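Local coordinates for uncharacterized protein (Enterococcus faecalis, PDB 4OBI) that is of unknown function but binds zinc through a NusG domain II-like domain, cut from a longer protein that is probably membrane-bound, at residues L16-N20 and K21-V25; A64-V67 and D68-R71. All blocks are in the same frame, centred on the assembly; numbering follows the deposited sequence. Where two conformers were deposited one is given.

Overall arrangement
Both contacts are local, in different regions of a small, mostly beta chain. Contact 1 (16-20 with 21-25) is the turn end of the hairpin formed by strands 12-18 and 21-28 in the four-stranded sheet. Contact 2 (64-67 with 68-71) starts the short helix that follows strand 55-61 of the three-stranded sheet, and it holds D68, a zinc ligand. Their centres lie 18 Å apart and their nearest atoms about 9 Å, so they do not touch. The zinc belongs to contact 2, on the side nearer contact 1: V18 of contact 1 is about 8 Å, side chain to side chain, from the zinc ligand C84, and its side chain is about 11 Å from the metal.

Contact 1 of 2, residues L16-N20 and K21-V25; sequences LKVDN and KVIKV
The flat groups here are the peptide carbonyls of V18 and K21, each of which accepts the N-H of the other residue across the turn. K21 N comes to V18 O at 3.0 Å from above the carbonyl plane, 56° out of it, while V18 N reaches K21 O at 2.9 Å tilted only modestly from that plane. The turn V18-K21 is a tight type I', with D19 and N20 both at positive phi.

Further along, I23 and K24 both stand opposite L16, a classic beta bulge. L16 O accepts from I23 N at 2.9 Å, and L16 N gives an almost straight bond to K24 O, also 2.9 Å. At the bulge the I23 side chain reaches L16 and V18. With chi1 at 64°, CG1 sits between its own backbone N and carbonyl carbon, and CD1 extends to L16 CD2 at 3.7 Å and to V18 CG2 at 3.9 Å, crossing both side chains obliquely. Y37 packs on L16 and I23, Y39 on V18, and L89 on both L16 and V18.

The hydrogen bonds between these two segments are all backbone to backbone, and the side-chain contact is apolar. The lysine ends of K17, K21 and K24 lead away from the partner segment, so the pairing does not rely on their charges.

Contact 2 of 2, residues A64-V67 and D68-R71; sequences ADLV and DVRR. With ZN (zinc ion), chain C.
R70 folds back along the segment that precedes its helix and sets its guanidinium edge-on to the carbonyl of D65. NH1 donates to D65 O at 2.9 Å, and the oxygen lies within 3° of the guanidinium plane, while the donor in turn lies in the carbonyl plane. A bend at chi3 (61°) brings the group there: CG and CD pass over L66 O, CD at 3.3 Å, before the chain turns toward D65. V67 CG2 comes to 3.8 Å from R70 NH1.

The carboxylate of D65 does different work. Its OD1 accepts from V67 N at 3.1 Å, closing an Asx turn, with the donor well above the carboxylate plane. The same oxygen takes a 2.6 Å hydrogen bond from a water that is itself a zinc ligand, so D65 is a second-shell residue that probably helps position and polarise the water. D68 binds the zinc directly through OD1 at 2.0 Å; its chi1 of 49° swings the carboxylate back toward the start of the helix. N47 holds the other oxygen, OD2, which should fix the rotation of the group. C63 and C84 complete the four zinc ligands.

L66 is the N-cap, and L66 O accepts from R70 N at 2.9 Å in the first helical turn, followed by R71 N on V67 O. On one side of this turn, D68 and V69 pack on V58 and A61 of strand 55-61, the strand that leads into the loop. R71 NH2 hydrogen-bonds to T80 O ahead of strand 82-84, while the zinc ties the helix to C84 on that strand, joining it to the four-stranded sheet.

Contact 1 of 2, residues L16-N20 and K21-V25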
# COMPACT_ATOMS: atom_id res chain seq x y z
N LEU A 16 -0.55 6.05 -0.03
CA LEU A 16 -0.93 5.31 -1.23
C LEU A 16 -1.15 6.29 -2.37
O LEU A 16 -1.99 7.19 -2.27
CB LEU A 16 -2.21 4.52 -0.97
CG LEU A 16 -2.88 3.83 -2.16
CD1 LEU A 16 -1.95 2.81 -2.78
CD2 LEU A 16 -4.19 3.19 -1.74
N LYS A 17 -0.39 6.12 -3.44
CA LYS A 17 -0.43 6.99 -4.60
C LYS A 17 -0.71 6.14 -5.82
O LYS A 17 -0.09 5.08 -5.99
CB LYS A 17 0.91 7.70 -4.76
CG LYS A 17 1.00 8.61 -5.96
CD LYS A 17 2.25 9.49 -5.92
CE LYS A 17 3.51 8.69 -6.17
NZ LYS A 17 4.73 9.56 -6.14
N VAL A 18 -1.66 6.58 -6.64
CA VAL A 18 -1.97 5.91 -7.90
C VAL A 18 -2.10 6.96 -8.99
O VAL A 18 -2.76 7.98 -8.79
CB VAL A 18 -3.29 5.11 -7.85
CG1 VAL A 18 -3.49 4.32 -9.14
CG2 VAL A 18 -3.31 4.19 -6.65
N ASP A 19 -1.47 6.71 -10.13
CA ASP A 19 -1.48 7.65 -11.25
C ASP A 19 -1.14 9.06 -10.77
O ASP A 19 -1.78 10.04 -11.17
CB ASP A 19 -2.85 7.64 -11.95
CG ASP A 19 -3.17 6.30 -12.59
OD1 ASP A 19 -2.24 5.61 -13.05
OD2 ASP A 19 -4.37 5.94 -12.64
N ASN A 20 -0.14 9.12 -9.88
CA ASN A 20 0.44 10.38 -9.41
C ASN A 20 -0.48 11.20 -8.51
O ASN A 20 -0.23 12.38 -8.28
CB ASN A 20 0.91 11.23 -10.59
CG ASN A 20 1.91 10.50 -11.45
OD1 ASN A 20 1.59 10.06 -12.57
ND2 ASN A 20 3.13 10.35 -10.93
N LYS A 21 -1.53 10.56 -8.00
CA LYS A 21 -2.44 11.18 -7.05
C LYS A 21 -2.38 10.40 -5.74
O LYS A 21 -2.50 9.17 -5.74
CB LYS A 21 -3.86 11.19 -7.60
CG LYS A 21 -3.99 11.94 -8.91
CD LYS A 21 -5.45 12.14 -9.29
CE LYS A 21 -6.07 13.29 -8.53
NZ LYS A 21 -7.26 13.84 -9.24
N VAL A 22 -2.17 11.12 -4.65
CA VAL A 22 -2.20 10.49 -3.34
C VAL A 22 -3.67 10.33 -2.96
O VAL A 22 -4.37 11.32 -2.77
CB VAL A 22 -1.45 11.32 -2.28
CG1 VAL A 22 -1.59 10.66 -0.92
CG2 VAL A 22 0.02 11.46 -2.67
N ILE A 23 -4.12 9.08 -2.88
CA ILE A 23 -5.55 8.81 -2.68
C ILE A 23 -5.92 8.47 -1.24
O ILE A 23 -7.06 8.67 -0.84
CB ILE A 23 -6.07 7.71 -3.64
CG1 ILE A 23 -5.42 6.36 -3.36
CG2 ILE A 23 -5.85 8.10 -5.10
CD1 ILE A 23 -6.07 5.22 -4.13
N LYS A 24 -4.95 7.98 -0.46
CA LYS A 24 -5.20 7.56 0.92
C LYS A 24 -3.92 7.68 1.76
O LYS A 24 -2.83 7.38 1.27
CB LYS A 24 -5.69 6.10 0.92
CG LYS A 24 -6.56 5.71 2.10
CD LYS A 24 -7.97 6.24 1.97
CE LYS A 24 -8.92 5.54 2.94
NZ LYS A 24 -8.44 5.59 4.35
N VAL A 25 -4.05 8.10 3.01
CA VAL A 25 -2.96 8.03 3.97
C VAL A 25 -3.46 7.18 5.14
O VAL A 25 -4.50 7.50 5.73
CB VAL A 25 -2.53 9.42 4.48
CG1 VAL A 25 -1.43 9.30 5.53
CG2 VAL A 25 -2.05 10.29 3.32

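Contact 2 of 2, residues A64-V67 and D68-R71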
# COMPACT_ATOMS: atom_id res chain seq x y z
N ALA A 64 0.33 -8.33 -13.98
CA ALA A 64 0.92 -9.50 -14.65
C ALA A 64 2.03 -10.20 -13.87
O ALA A 64 2.30 -11.37 -14.13
CB ALA A 64 1.42 -9.10 -16.02
N ASP A 65 2.70 -9.52 -12.94
CA ASP A 65 3.84 -10.11 -12.23
C ASP A 65 3.68 -10.25 -10.72
O ASP A 65 4.51 -10.89 -10.06
CB ASP A 65 5.13 -9.34 -12.55
CG ASP A 65 5.04 -7.86 -12.19
OD1 ASP A 65 4.21 -7.47 -11.35
OD2 ASP A 65 5.83 -7.07 -12.77
N LEU A 66 2.63 -9.65 -10.16
CA LEU A 66 2.36 -9.68 -8.71
C LEU A 66 3.56 -9.27 -7.85
O LEU A 66 3.68 -9.68 -6.70
CB LEU A 66 1.82 -11.05 -8.29
CG LEU A 66 0.55 -11.55 -8.98
CD1 LEU A 66 0.14 -12.92 -8.44
CD2 LEU A 66 -0.58 -10.55 -8.83
N VAL A 67 4.42 -8.41 -8.39
CA VAL A 67 5.65 -8.04 -7.68
C VAL A 67 5.34 -7.36 -6.34
O VAL A 67 5.96 -7.66 -5.31
CB VAL A 67 6.56 -7.16 -8.59
CG1 VAL A 67 7.55 -6.34 -7.78
CG2 VAL A 67 7.31 -8.05 -9.57
N ASP A 68 4.34 -6.48 -6.35
CA ASP A 68 3.90 -5.78 -5.13
C ASP A 68 3.34 -6.75 -4.09
O ASP A 68 3.63 -6.62 -2.90
CB ASP A 68 2.91 -4.64 -5.44
CG ASP A 68 1.78 -5.07 -6.34
OD1 ASP A 68 2.05 -5.68 -7.39
OD2 ASP A 68 0.62 -4.77 -6.01
N VAL A 69 2.55 -7.72 -4.53
CA VAL A 69 2.08 -8.79 -3.64
C VAL A 69 3.25 -9.58 -3.05
O VAL A 69 3.29 -9.88 -1.84
CB VAL A 69 1.10 -9.74 -4.38
CG1 VAL A 69 0.71 -10.93 -3.51
CG2 VAL A 69 -0.16 -8.99 -4.79
N ARG A 70 4.22 -9.93 -3.89
CA ARG A 70 5.33 -10.78 -3.47
C ARG A 70 6.29 -10.05 -2.50
O ARG A 70 6.95 -10.69 -1.69
CB ARG A 70 6.08 -11.31 -4.68
CG ARG A 70 5.25 -12.30 -5.50
CD ARG A 70 5.64 -12.26 -6.97
NE ARG A 70 7.04 -12.64 -7.14
CZ ARG A 70 7.74 -12.42 -8.24
NH1 ARG A 70 7.19 -11.83 -9.30
NH2 ARG A 70 9.01 -12.80 -8.29
N ARG A 71 6.33 -8.72 -2.60
CA ARG A 71 7.12 -7.87 -1.70
C ARG A 71 6.68 -7.99 -0.23
O ARG A 71 7.52 -7.94 0.67
CB ARG A 71 7.02 -6.41 -2.18
CG ARG A 71 7.63 -5.35 -1.26
CD ARG A 71 9.12 -5.20 -1.49
NE ARG A 71 9.64 -4.04 -0.77
CZ ARG A 71 9.99 -4.04 0.52
NH1 ARG A 71 9.86 -5.14 1.26
NH2 ARG A 71 10.47 -2.93 1.06
ZN ZN C . 1.56 -5.25 -9.30
O HOH W 1 3.41 -5.41 -9.98